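Local atomic coordinates of RNA-dependent RNA Polymerase (Bombyx mori cytoplasmic polyhedrosis virus, PDB entry 6TZ0), a protein that synthesises RNA from RNA templates, transcribing the viral double-stranded genome into plus strands and probably also copying packaged plus strands into complementary minus strands. Residues 53-58 against 223-228; 348-353 against 620-625; 566-571 against 608-613; 850-855 against 878-883. All blocks are in the same frame, centred on the assembly; numbering follows the deposited sequence.

Overall arrangement
Interactions 2 and 3 lie in the central polymerase region, while interaction 1 belongs to the N-terminal part of the chain and interaction 4 to a loop and helix at the C-terminal part. Interaction 2 comes closest to a known site: the side chain of L353 is about 10 Å from that of R485, a UTP-binding residue. Both helices of interaction 3 fall in sequence between the two partners of interaction 2; helix 604-614 is followed directly by strand 620-624, and the contact centres are 33 Å apart. Interactions 1 and 4 are 43 Å apart, centre to centre. The widest separation, 72 Å between centres, is that of interactions 3 and 4.

Interaction 1 (53-58 against 223-228); sequences SDYSGE and THVESI
The first turn of helix 224-237 packs against the β-hairpin of strands 54-58 and 64-68, joined to it by T223 with E58 and by Y55 with V225, H224 and I228. Strand 54-58 and the first turn run at 127° to each other, with a closest axis approach of 7.9 Å. The polar link is the T223 hydroxyl, which donates to the E58 carbonyl; OG1 lies 2.8 Å from E58 O. The donor sits in the carbonyl plane, at a C=O···OG1 angle of 154°. With chi1 at 63°, T223 places OG1 between its own N and carbonyl carbon, where the same oxygen also accepts from E226 N, weakly, with the E226 N to T223 OG1 distance at 3.4 Å. In return T223 N donates to E226 OE1 at 3.2 Å, reaching it from above the carboxylate plane. S60 OG bonds to this oxygen too, tying the hairpin turn to the helix start.

The apolar half is centred on Y55. V225 CG2 meets the ring at its edge, near its plane, 3.6 Å from Y55 CD2. I228 CD1 lies 3.6 Å from Y55 CB, and H224 CB approaches Y55 CE2 at 3.7 Å. V225 CG2 also fits against the strand backbone, 3.6 Å from G57 N. On the neighbouring strand, A67 touches both V225 and I228, so the helix faces both arms of the hairpin. The reciprocal T223 and E226 bonds define a capping box, here with the N-cap hydroxyl spending its own proton on a strand carbonyl.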
loop_
_atom_site.group_PDB
_atom_site.type_symbol
_atom_site.label_atom_id
_atom_site.label_comp_id
_atom_site.label_asym_id
_atom_site.label_seq_id
_atom_site.Cartn_x
_atom_site.Cartn_y
_atom_site.Cartn_z
ATOM N N SER A 53 33.398 -4.095 35.563
ATOM C CA SER A 53 33.864 -3.097 34.616
ATOM C C SER A 53 34.640 -3.733 33.471
ATOM O O SER A 53 34.237 -3.606 32.315
ATOM C CB SER A 53 34.724 -2.050 35.335
ATOM O OG SER A 53 35.920 -2.624 35.824
ATOM N N ASP A 54 35.722 -4.443 33.762
ATOM C CA ASP A 54 36.430 -5.207 32.750
ATOM C C ASP A 54 35.862 -6.614 32.678
ATOM O O ASP A 54 35.326 -7.137 33.657
ATOM C CB ASP A 54 37.928 -5.268 33.046
ATOM C CG ASP A 54 38.630 -3.956 32.770
ATOM O OD1 ASP A 54 38.184 -3.218 31.870
ATOM O OD2 ASP A 54 39.630 -3.659 33.453
ATOM N N TYR A 55 35.983 -7.228 31.506
ATOM C CA TYR A 55 35.393 -8.538 31.306
ATOM C C TYR A 55 36.133 -9.247 30.185
ATOM O O TYR A 55 36.705 -8.609 29.298
ATOM C CB TYR A 55 33.908 -8.413 30.986
ATOM C CG TYR A 55 33.132 -9.695 31.072
ATOM C CD1 TYR A 55 32.734 -10.201 32.297
ATOM C CD2 TYR A 55 32.789 -10.396 29.932
ATOM C CE1 TYR A 55 32.017 -11.373 32.384
ATOM C CE2 TYR A 55 32.078 -11.572 30.005
ATOM C CZ TYR A 55 31.694 -12.055 31.232
ATOM O OH TYR A 55 30.979 -13.222 31.315
ATOM N N SER A 56 36.122 -10.573 30.237
ATOM C CA SER A 56 36.867 -11.382 29.289
ATOM C C SER A 56 36.047 -12.607 28.916
ATOM O O SER A 56 35.230 -13.090 29.703
ATOM C CB SER A 56 38.223 -11.803 29.866
ATOM O OG SER A 56 38.938 -12.608 28.950
ATOM N N GLY A 57 36.265 -13.096 27.703
ATOM C CA GLY A 57 35.541 -14.253 27.224
ATOM C C GLY A 57 35.729 -14.409 25.729
ATOM O O GLY A 57 36.608 -13.790 25.128
ATOM N N GLU A 58 34.875 -15.237 25.143
ATOM C CA GLU A 58 34.989 -15.617 23.745
ATOM C C GLU A 58 34.054 -14.795 22.867
ATOM O O GLU A 58 33.073 -14.215 23.334
ATOM C CB GLU A 58 34.683 -17.103 23.571
ATOM C CG GLU A 58 35.698 -18.022 24.205
ATOM C CD GLU A 58 35.320 -19.479 24.061
ATOM O OE1 GLU A 58 34.203 -19.756 23.579
ATOM O OE2 GLU A 58 36.134 -20.348 24.427
ATOM N N THR A 223 27.772 -13.126 22.419
ATOM C CA THR A 223 28.262 -13.592 23.704
ATOM C C THR A 223 28.135 -12.446 24.705
ATOM O O THR A 223 27.532 -11.410 24.416
ATOM C CB THR A 223 29.690 -14.110 23.566
ATOM O OG1 THR A 223 30.558 -13.044 23.172
ATOM C CG2 THR A 223 29.746 -15.195 22.516
ATOM N N HIS A 224 28.696 -12.609 25.901
ATOM C CA HIS A 224 28.571 -11.552 26.900
ATOM C C HIS A 224 29.513 -10.389 26.611
ATOM O O HIS A 224 29.141 -9.222 26.794
ATOM C CB HIS A 224 28.808 -12.123 28.295
ATOM C CG HIS A 224 27.746 -13.076 28.739
ATOM N ND1 HIS A 224 26.494 -12.663 29.135
ATOM C CD2 HIS A 224 27.740 -14.426 28.832
ATOM C CE1 HIS A 224 25.767 -13.714 29.464
ATOM N NE2 HIS A 224 26.498 -14.796 29.287
ATOM N N VAL A 225 30.715 -10.686 26.121
ATOM C CA VAL A 225 31.655 -9.627 25.780
ATOM C C VAL A 225 31.176 -8.889 24.536
ATOM O O VAL A 225 31.321 -7.663 24.413
ATOM C CB VAL A 225 33.057 -10.222 25.574
ATOM C CG1 VAL A 225 34.099 -9.148 25.687
ATOM C CG2 VAL A 225 33.312 -11.359 26.523
ATOM N N GLU A 226 30.574 -9.624 23.603
ATOM C CA GLU A 226 29.967 -8.992 22.444
ATOM C C GLU A 226 28.742 -8.172 22.823
ATOM O O GLU A 226 28.446 -7.171 22.165
ATOM C CB GLU A 226 29.615 -10.053 21.410
ATOM C CG GLU A 226 30.823 -10.650 20.724
ATOM C CD GLU A 226 30.450 -11.733 19.747
ATOM O OE1 GLU A 226 29.285 -12.166 19.764
ATOM O OE2 GLU A 226 31.315 -12.137 18.947
ATOM N N SER A 227 28.043 -8.551 23.895
ATOM C CA SER A 227 26.961 -7.711 24.394
ATOM C C SER A 227 27.492 -6.425 25.000
ATOM O O SER A 227 26.832 -5.383 24.901
ATOM C CB SER A 227 26.132 -8.463 25.425
ATOM O OG SER A 227 26.854 -8.672 26.619
ATOM N N ILE A 228 28.674 -6.480 25.623
ATOM C CA ILE A 228 29.331 -5.259 26.088
ATOM C C ILE A 228 29.631 -4.337 24.916
ATOM O O ILE A 228 29.349 -3.134 24.969
ATOM C CB ILE A 228 30.614 -5.595 26.863
ATOM C CG1 ILE A 228 30.292 -6.400 28.101
ATOM C CG2 ILE A 228 31.343 -4.343 27.274
ATOM C CD1 ILE A 228 31.500 -6.925 28.735
#

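Interaction 2 (348-353 against 620-625); sequences LTELSL and TSYESE
Three side-chain torsion settings bring Y622 together with T349 and E350. Y622 has CG anti to its backbone N (chi1 176°), which sends CG from the strand toward the helix, the ring following beyond it. T349 turns OG1 anti to its N and leaves CG2 between N and the carbonyl carbon. E350 is bent at chi2 (91°), and the bend swings CD, with the carboxylate beyond it, back to the strand.

T349 and Y622 meet tip to tip, with T349 CG2 3.4 Å from Y622 CZ and about as near to the phenolic oxygen. E350 crosses the tyrosine at about a right angle, and its OE2 lies at the ring edge, in plane, 3.4 Å from Y622 CE2. Carboxylate and ring planes are 71° apart. An aromatic edge carries slight positive charge, so this placement is probably favourable for the acid. The same OE2 rests 3.3 Å from S624 CB, while S624 OG is hydrogen-bonded to F627 N and, weakly, to G628 O. At the root of the tyrosine side chain, L353 CD1 approaches Y622 CB at 4.1 Å. Contact across the two segments is thus made by van der Waals and weak electrostatic approaches.

Helical residues 349-353 and strand residues 620-624 run roughly antiparallel, their axes 10.7 Å apart at closest; the helix continues to 356. The strand lies between 474-477 and 628-631 in a mixed sheet. T349 and L353 also touch L476 of strand 474-477, so the helix packs across two neighbouring strands; L348 and L351 pack on helix 121-134.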
loop_
_atom_site.group_PDB
_atom_site.type_symbol
_atom_site.label_atom_id
_atom_site.label_comp_id
_atom_site.label_asym_id
_atom_site.label_seq_id
_atom_site.Cartn_x
_atom_site.Cartn_y
_atom_site.Cartn_z
ATOM N N LEU A 348 7.566 12.319 15.212
ATOM C CA LEU A 348 6.590 13.162 14.536
ATOM C C LEU A 348 6.792 13.096 13.032
ATOM O O LEU A 348 7.916 13.209 12.541
ATOM C CB LEU A 348 6.725 14.613 14.999
ATOM C CG LEU A 348 6.452 15.012 16.447
ATOM C CD1 LEU A 348 6.802 16.475 16.632
ATOM C CD2 LEU A 348 5.018 14.750 16.847
ATOM N N THR A 349 5.692 12.933 12.298
ATOM C CA THR A 349 5.773 12.819 10.849
ATOM C C THR A 349 6.110 14.134 10.161
ATOM O O THR A 349 6.519 14.115 8.995
ATOM C CB THR A 349 4.465 12.264 10.306
ATOM O OG1 THR A 349 4.496 12.270 8.875
ATOM C CG2 THR A 349 3.332 13.075 10.795
ATOM N N GLU A 350 5.977 15.268 10.854
ATOM C CA GLU A 350 6.470 16.524 10.304
ATOM C C GLU A 350 7.990 16.532 10.215
ATOM O O GLU A 350 8.559 17.263 9.399
ATOM C CB GLU A 350 6.006 17.704 11.155
ATOM C CG GLU A 350 4.506 17.918 11.256
ATOM C CD GLU A 350 3.886 17.188 12.435
ATOM O OE1 GLU A 350 4.623 16.503 13.168
ATOM O OE2 GLU A 350 2.666 17.322 12.648
ATOM N N LEU A 351 8.661 15.737 11.048
ATOM C CA LEU A 351 10.116 15.687 11.026
ATOM C C LEU A 351 10.645 14.743 9.957
ATOM O O LEU A 351 11.707 15.000 9.385
ATOM C CB LEU A 351 10.647 15.273 12.397
ATOM C CG LEU A 351 10.477 16.273 13.539
ATOM C CD1 LEU A 351 10.903 15.656 14.850
ATOM C CD2 LEU A 351 11.275 17.528 13.256
ATOM N N SER A 352 9.928 13.662 9.672
ATOM C CA SER A 352 10.363 12.673 8.698
ATOM C C SER A 352 9.709 12.850 7.338
ATOM O O SER A 352 10.025 12.096 6.410
ATOM C CB SER A 352 10.079 11.265 9.217
ATOM O OG SER A 352 10.427 10.289 8.252
ATOM N N LEU A 353 8.818 13.831 7.199
ATOM C CA LEU A 353 8.086 14.017 5.954
ATOM C C LEU A 353 8.991 14.521 4.840
ATOM O O LEU A 353 8.799 14.173 3.672
ATOM C CB LEU A 353 6.922 14.971 6.207
ATOM C CG LEU A 353 5.833 15.273 5.189
ATOM C CD1 LEU A 353 4.542 15.434 5.942
ATOM C CD2 LEU A 353 6.147 16.560 4.462
ATOM N N THR A 620 0.702 14.917 -1.597
ATOM C CA THR A 620 -0.053 14.543 -0.419
ATOM C C THR A 620 -0.173 15.719 0.534
ATOM O O THR A 620 0.732 16.547 0.657
ATOM C CB THR A 620 0.616 13.374 0.295
ATOM O OG1 THR A 620 1.941 13.755 0.673
ATOM C CG2 THR A 620 0.693 12.183 -0.618
ATOM N N SER A 621 -1.309 15.784 1.214
ATOM C CA SER A 621 -1.590 16.832 2.181
ATOM C C SER A 621 -1.692 16.201 3.559
ATOM O O SER A 621 -2.474 15.269 3.760
ATOM C CB SER A 621 -2.878 17.569 1.821
ATOM O OG SER A 621 -3.167 18.563 2.780
ATOM N N TYR A 622 -0.896 16.695 4.498
ATOM C CA TYR A 622 -0.941 16.240 5.878
ATOM C C TYR A 622 -1.512 17.337 6.762
ATOM O O TYR A 622 -1.161 18.509 6.608
ATOM C CB TYR A 622 0.442 15.822 6.377
ATOM C CG TYR A 622 0.422 15.435 7.829
ATOM C CD1 TYR A 622 -0.227 14.282 8.249
ATOM C CD2 TYR A 622 1.043 16.225 8.784
ATOM C CE1 TYR A 622 -0.260 13.931 9.580
ATOM C CE2 TYR A 622 1.018 15.883 10.111
ATOM C CZ TYR A 622 0.355 14.742 10.507
ATOM O OH TYR A 622 0.338 14.391 11.835
ATOM N N GLU A 623 -2.395 16.952 7.679
ATOM C CA GLU A 623 -3.013 17.884 8.614
ATOM C C GLU A 623 -2.249 17.832 9.930
ATOM O O GLU A 623 -2.365 16.862 10.684
ATOM C CB GLU A 623 -4.482 17.541 8.825
ATOM C CG GLU A 623 -5.188 18.476 9.776
ATOM C CD GLU A 623 -6.650 18.135 9.945
ATOM O OE1 GLU A 623 -7.103 17.141 9.340
ATOM O OE2 GLU A 623 -7.351 18.865 10.677
ATOM N N SER A 624 -1.484 18.876 10.213
ATOM C CA SER A 624 -0.619 18.898 11.379
ATOM C C SER A 624 -1.235 19.703 12.512
ATOM O O SER A 624 -1.970 20.667 12.289
ATOM C CB SER A 624 0.747 19.474 11.022
ATOM O OG SER A 624 0.629 20.823 10.638
ATOM N N GLU A 625 -0.928 19.290 13.741
ATOM C CA GLU A 625 -1.351 20.051 14.908
ATOM C C GLU A 625 -0.510 21.302 15.108
ATOM O O GLU A 625 -0.999 22.285 15.670
ATOM C CB GLU A 625 -1.291 19.175 16.155
ATOM C CG GLU A 625 -2.362 18.111 16.208
ATOM C CD GLU A 625 -2.241 17.231 17.430
ATOM O OE1 GLU A 625 -1.228 17.349 18.148
ATOM O OE2 GLU A 625 -3.161 16.425 17.679
#

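Interaction 3 (566-571 against 608-613); sequences FVLDVA and ACALEA
The 2.9 Å bond from A571 N to V567 O is among the shortest polar links within the two segments. V567 and A571, one turn apart, lie on the same helical face, where both meet C609. On the partner helix a matching bond joins A613 N to C609 O at 2.9 Å. These are ordinary backbone bonds; the contact between the helices is itself apolar.

C609 supplies most of its own side of the contact. Its SG, anti to the carbonyl carbon (chi1 -68°), lies 3.7 Å from V567 CG1, the branch of the valine that is anti to its backbone N. A571 CB is a looser neighbour of the same sulfur, 4.4 Å from C609 SG. One methyl group of L568 completes the seam: CD2 reaches over to A610, 4.1 Å from its N and 4.3 Å from its CB. V567 and L568 thus meet the small C609 and A610, while A571 adds a small-to-small contact with C609. The axes of the two segments come within 9.9 Å. The two segments run close to antiparallel, at 160°.

All five touching residues are buried. Helix 501-508 borders both partners, I506 touching V567 and M502 touching C609. Helices 389-397 and 401-409 pack against F566 and D569, and E612 forms a salt bridge with R641. Within the catalytic region, helices 557-573 and 604-614 thus form an antiparallel pair flanked by helix 501-508.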
loop_
_atom_site.group_PDB
_atom_site.type_symbol
_atom_site.label_atom_id
_atom_site.label_comp_id
_atom_site.label_asym_id
_atom_site.label_seq_id
_atom_site.Cartn_x
_atom_site.Cartn_y
_atom_site.Cartn_z
ATOM N N PHE A 566 3.165 2.837 -22.669
ATOM C CA PHE A 566 2.800 1.423 -22.708
ATOM C C PHE A 566 1.315 1.224 -22.429
ATOM O O PHE A 566 0.636 0.446 -23.124
ATOM C CB PHE A 566 3.678 0.677 -21.703
ATOM C CG PHE A 566 3.312 -0.754 -21.496
ATOM C CD1 PHE A 566 3.547 -1.699 -22.472
ATOM C CD2 PHE A 566 2.776 -1.165 -20.285
ATOM C CE1 PHE A 566 3.212 -3.025 -22.257
ATOM C CE2 PHE A 566 2.442 -2.480 -20.066
ATOM C CZ PHE A 566 2.662 -3.411 -21.050
ATOM N N VAL A 567 0.789 1.950 -21.439
ATOM C CA VAL A 567 -0.629 1.866 -21.103
ATOM C C VAL A 567 -1.492 2.385 -22.247
ATOM O O VAL A 567 -2.518 1.786 -22.581
ATOM C CB VAL A 567 -0.892 2.613 -19.782
ATOM C CG1 VAL A 567 -2.366 2.732 -19.494
ATOM C CG2 VAL A 567 -0.239 1.873 -18.654
ATOM N N LEU A 568 -1.065 3.463 -22.909
ATOM C CA LEU A 568 -1.849 3.998 -24.016
ATOM C C LEU A 568 -1.763 3.126 -25.260
ATOM O O LEU A 568 -2.733 3.060 -26.019
ATOM C CB LEU A 568 -1.423 5.429 -24.331
ATOM C CG LEU A 568 -1.867 6.473 -23.314
ATOM C CD1 LEU A 568 -1.286 7.827 -23.652
ATOM C CD2 LEU A 568 -3.369 6.540 -23.273
ATOM N N ASP A 569 -0.645 2.419 -25.464
ATOM C CA ASP A 569 -0.561 1.453 -26.559
ATOM C C ASP A 569 -1.547 0.309 -26.366
ATOM O O ASP A 569 -2.308 -0.036 -27.285
ATOM C CB ASP A 569 0.854 0.892 -26.673
ATOM C CG ASP A 569 1.834 1.884 -27.236
ATOM O OD1 ASP A 569 1.410 2.768 -28.006
ATOM O OD2 ASP A 569 3.036 1.768 -26.926
ATOM N N VAL A 570 -1.555 -0.280 -25.166
ATOM C CA VAL A 570 -2.473 -1.385 -24.900
ATOM C C VAL A 570 -3.919 -0.898 -24.923
ATOM O O VAL A 570 -4.811 -1.588 -25.425
ATOM C CB VAL A 570 -2.124 -2.058 -23.562
ATOM C CG1 VAL A 570 -3.057 -3.212 -23.285
ATOM C CG2 VAL A 570 -0.707 -2.537 -23.574
ATOM N N ALA A 571 -4.163 0.318 -24.434
ATOM C CA ALA A 571 -5.514 0.857 -24.407
ATOM C C ALA A 571 -6.022 1.190 -25.800
ATOM O O ALA A 571 -7.221 1.065 -26.061
ATOM C CB ALA A 571 -5.560 2.098 -23.521
ATOM N N ALA A 608 -10.456 6.383 -20.199
ATOM C CA ALA A 608 -10.088 6.415 -18.785
ATOM C C ALA A 608 -8.588 6.578 -18.596
ATOM O O ALA A 608 -8.147 7.371 -17.757
ATOM C CB ALA A 608 -10.569 5.148 -18.086
ATOM N N CYS A 609 -7.791 5.861 -19.386
ATOM C CA CYS A 609 -6.343 5.945 -19.251
ATOM C C CYS A 609 -5.810 7.292 -19.714
ATOM O O CYS A 609 -4.890 7.837 -19.098
ATOM C CB CYS A 609 -5.681 4.808 -20.019
ATOM S SG CYS A 609 -6.000 3.203 -19.304
ATOM N N ALA A 610 -6.394 7.866 -20.768
ATOM C CA ALA A 610 -5.938 9.171 -21.227
ATOM C C ALA A 610 -6.333 10.271 -20.254
ATOM O O ALA A 610 -5.560 11.208 -20.024
ATOM C CB ALA A 610 -6.500 9.457 -22.612
ATOM N N LEU A 611 -7.521 10.162 -19.653
ATOM C CA LEU A 611 -7.940 11.162 -18.682
ATOM C C LEU A 611 -7.146 11.052 -17.393
ATOM O O LEU A 611 -6.902 12.066 -16.733
ATOM C CB LEU A 611 -9.442 11.032 -18.427
ATOM C CG LEU A 611 -10.167 12.138 -17.660
ATOM C CD1 LEU A 611 -11.545 12.328 -18.235
ATOM C CD2 LEU A 611 -10.291 11.818 -16.189
ATOM N N GLU A 612 -6.725 9.846 -17.021
ATOM C CA GLU A 612 -5.852 9.722 -15.863
ATOM C C GLU A 612 -4.463 10.265 -16.160
ATOM O O GLU A 612 -3.888 10.981 -15.334
ATOM C CB GLU A 612 -5.789 8.267 -15.406
ATOM C CG GLU A 612 -5.094 8.056 -14.075
ATOM C CD GLU A 612 -3.607 7.814 -14.220
ATOM O OE1 GLU A 612 -3.200 7.229 -15.241
ATOM O OE2 GLU A 612 -2.845 8.247 -13.337
ATOM N N ALA A 613 -3.902 9.933 -17.324
ATOM C CA ALA A 613 -2.554 10.371 -17.658
ATOM C C ALA A 613 -2.463 11.870 -17.895
ATOM O O ALA A 613 -1.388 12.445 -17.715
ATOM C CB ALA A 613 -2.052 9.626 -18.891
#

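Interaction 4 (850-855 against 878-883); sequences FERRDG and VSNIRE
Apolar contact between loop 850-855 and residues 878-883 begins with F850 and V878: F850 CB lies 4.0 Å from V878 CG2. The F850 ring itself goes on to edge-to-face packing with Y900 and F902. Next along the loop, the aliphatic part of R852 lies against the backbone: its CG is 3.7 Å from V878 O, and its CD is 3.8 Å from N880 CA. The chain is extended from CG to NE and crosses the N880 side chain at about a right angle, with guanidinium and amide planes 35° apart.

The polar contacts follow. The R852 guanidinium finds its partners just outside the two segments, in a salt bridge from NH2 to D877 and a hydrogen bond from NH1 to T856. Farther along the loop, D854 OD2 approaches the amide of N880, the residue at the N-cap position of helix 881-886; carboxylate and amide planes are turned 74° apart. Their modelled separation is too short to be read literally at this resolution. R882 NH2 is 4.1 Å from D854 OD2, beyond a salt bridge, and the oxygen is well out of the guanidinium plane. E883 OE1, of like charge, is 3.7 Å from the same oxygen.

Two acids therefore share the neighbourhood of one helix start. R882 nearby, with the N880 amide nitrogen close to both carboxylates, probably eases their repulsion, whereas the arginine at the centre, R852, contributes its methylenes here while its guanidinium is engaged by D877 and T856.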
loop_
_atom_site.group_PDB
_atom_site.type_symbol
_atom_site.label_atom_id
_atom_site.label_comp_id
_atom_site.label_asym_id
_atom_site.label_seq_id
_atom_site.Cartn_x
_atom_site.Cartn_y
_atom_site.Cartn_z
ATOM N N PHE A 850 7.978 -33.276 31.611
ATOM C CA PHE A 850 7.191 -33.508 32.812
ATOM C C PHE A 850 7.495 -34.894 33.355
ATOM O O PHE A 850 7.667 -35.843 32.590
ATOM C CB PHE A 850 5.696 -33.391 32.522
ATOM C CG PHE A 850 5.228 -31.989 32.290
ATOM C CD1 PHE A 850 4.917 -31.167 33.359
ATOM C CD2 PHE A 850 5.109 -31.487 31.006
ATOM C CE1 PHE A 850 4.486 -29.876 33.157
ATOM C CE2 PHE A 850 4.682 -30.192 30.793
ATOM C CZ PHE A 850 4.369 -29.387 31.873
ATOM N N GLU A 851 7.557 -35.012 34.678
ATOM C CA GLU A 851 7.845 -36.302 35.284
ATOM C C GLU A 851 6.563 -37.110 35.434
ATOM O O GLU A 851 5.522 -36.582 35.831
ATOM C CB GLU A 851 8.519 -36.131 36.644
ATOM C CG GLU A 851 9.029 -37.438 37.227
ATOM C CD GLU A 851 9.689 -37.270 38.573
ATOM O OE1 GLU A 851 9.705 -36.140 39.092
ATOM O OE2 GLU A 851 10.199 -38.274 39.111
ATOM N N ARG A 852 6.644 -38.394 35.101
ATOM C CA ARG A 852 5.536 -39.316 35.280
ATOM C C ARG A 852 5.567 -39.859 36.707
ATOM O O ARG A 852 6.366 -39.429 37.540
ATOM C CB ARG A 852 5.616 -40.437 34.249
ATOM C CG ARG A 852 5.522 -39.977 32.811
ATOM C CD ARG A 852 5.504 -41.165 31.872
ATOM N NE ARG A 852 5.438 -40.774 30.470
ATOM C CZ ARG A 852 6.502 -40.645 29.692
ATOM N NH1 ARG A 852 7.706 -40.896 30.176
ATOM N NH2 ARG A 852 6.362 -40.285 28.425
ATOM N N ARG A 853 4.704 -40.820 36.992
ATOM C CA ARG A 853 4.695 -41.463 38.297
ATOM C C ARG A 853 5.897 -42.391 38.518
ATOM O O ARG A 853 6.256 -42.685 39.656
ATOM C CB ARG A 853 3.401 -42.253 38.502
ATOM C CG ARG A 853 2.174 -41.394 38.743
ATOM C CD ARG A 853 1.071 -42.197 39.411
ATOM N NE ARG A 853 -0.115 -41.388 39.671
ATOM C CZ ARG A 853 -0.262 -40.594 40.726
ATOM N NH1 ARG A 853 0.709 -40.492 41.620
ATOM N NH2 ARG A 853 -1.377 -39.896 40.881
ATOM N N ASP A 854 6.513 -42.849 37.431
ATOM C CA ASP A 854 7.564 -43.847 37.510
ATOM C C ASP A 854 8.954 -43.248 37.648
ATOM O O ASP A 854 9.912 -43.994 37.875
ATOM C CB ASP A 854 7.524 -44.733 36.267
ATOM C CG ASP A 854 6.244 -45.520 36.165
ATOM O OD1 ASP A 854 5.643 -45.809 37.222
ATOM O OD2 ASP A 854 5.839 -45.850 35.031
ATOM N N GLY A 855 9.091 -41.935 37.522
ATOM C CA GLY A 855 10.387 -41.308 37.443
ATOM C C GLY A 855 10.858 -41.043 36.033
ATOM O O GLY A 855 11.873 -40.361 35.853
ATOM N N VAL A 878 1.728 -37.607 29.884
ATOM C CA VAL A 878 1.984 -37.484 31.319
ATOM C C VAL A 878 1.362 -38.657 32.081
ATOM O O VAL A 878 1.921 -39.131 33.079
ATOM C CB VAL A 878 1.487 -36.105 31.810
ATOM C CG1 VAL A 878 1.564 -35.968 33.314
ATOM C CG2 VAL A 878 2.328 -35.014 31.199
ATOM N N SER A 879 0.265 -39.214 31.569
ATOM C CA SER A 879 -0.439 -40.327 32.195
ATOM C C SER A 879 0.206 -41.697 31.935
ATOM O O SER A 879 -0.476 -42.707 32.155
ATOM C CB SER A 879 -1.895 -40.353 31.726
ATOM O OG SER A 879 -2.571 -39.174 32.114
ATOM N N ASN A 880 1.470 -41.736 31.494
ATOM C CA ASN A 880 2.256 -42.951 31.236
ATOM C C ASN A 880 1.559 -43.841 30.202
ATOM O O ASN A 880 1.022 -44.909 30.495
ATOM C CB ASN A 880 2.573 -43.719 32.524
ATOM C CG ASN A 880 3.725 -44.691 32.349
ATOM O OD1 ASN A 880 4.284 -44.823 31.261
ATOM N ND2 ASN A 880 4.095 -45.367 33.427
ATOM N N ILE A 881 1.574 -43.321 28.977
ATOM C CA ILE A 881 0.839 -43.887 27.852
ATOM C C ILE A 881 1.340 -45.288 27.489
ATOM O O ILE A 881 0.570 -46.131 27.017
ATOM C CB ILE A 881 0.931 -42.887 26.684
ATOM C CG1 ILE A 881 0.141 -43.308 25.456
ATOM C CG2 ILE A 881 2.373 -42.545 26.374
ATOM C CD1 ILE A 881 -0.005 -42.165 24.517
ATOM N N ARG A 882 2.621 -45.575 27.738
ATOM C CA ARG A 882 3.141 -46.926 27.540
ATOM C C ARG A 882 2.523 -47.898 28.540
ATOM O O ARG A 882 2.099 -49.006 28.172
ATOM C CB ARG A 882 4.669 -46.889 27.662
ATOM C CG ARG A 882 5.448 -48.141 27.267
ATOM C CD ARG A 882 5.726 -49.048 28.466
ATOM N NE ARG A 882 6.379 -48.337 29.560
ATOM C CZ ARG A 882 6.375 -48.751 30.823
ATOM N NH1 ARG A 882 5.743 -49.869 31.153
ATOM N NH2 ARG A 882 6.992 -48.044 31.758
ATOM N N GLU A 883 2.466 -47.497 29.813
ATOM C CA GLU A 883 1.778 -48.305 30.813
ATOM C C GLU A 883 0.289 -48.381 30.517
ATOM O O GLU A 883 -0.337 -49.429 30.707
ATOM C CB GLU A 883 2.018 -47.743 32.209
ATOM C CG GLU A 883 1.416 -48.576 33.317
ATOM C CD GLU A 883 1.694 -48.018 34.689
ATOM O OE1 GLU A 883 2.365 -46.971 34.777
ATOM O OE2 GLU A 883 1.238 -48.626 35.679
#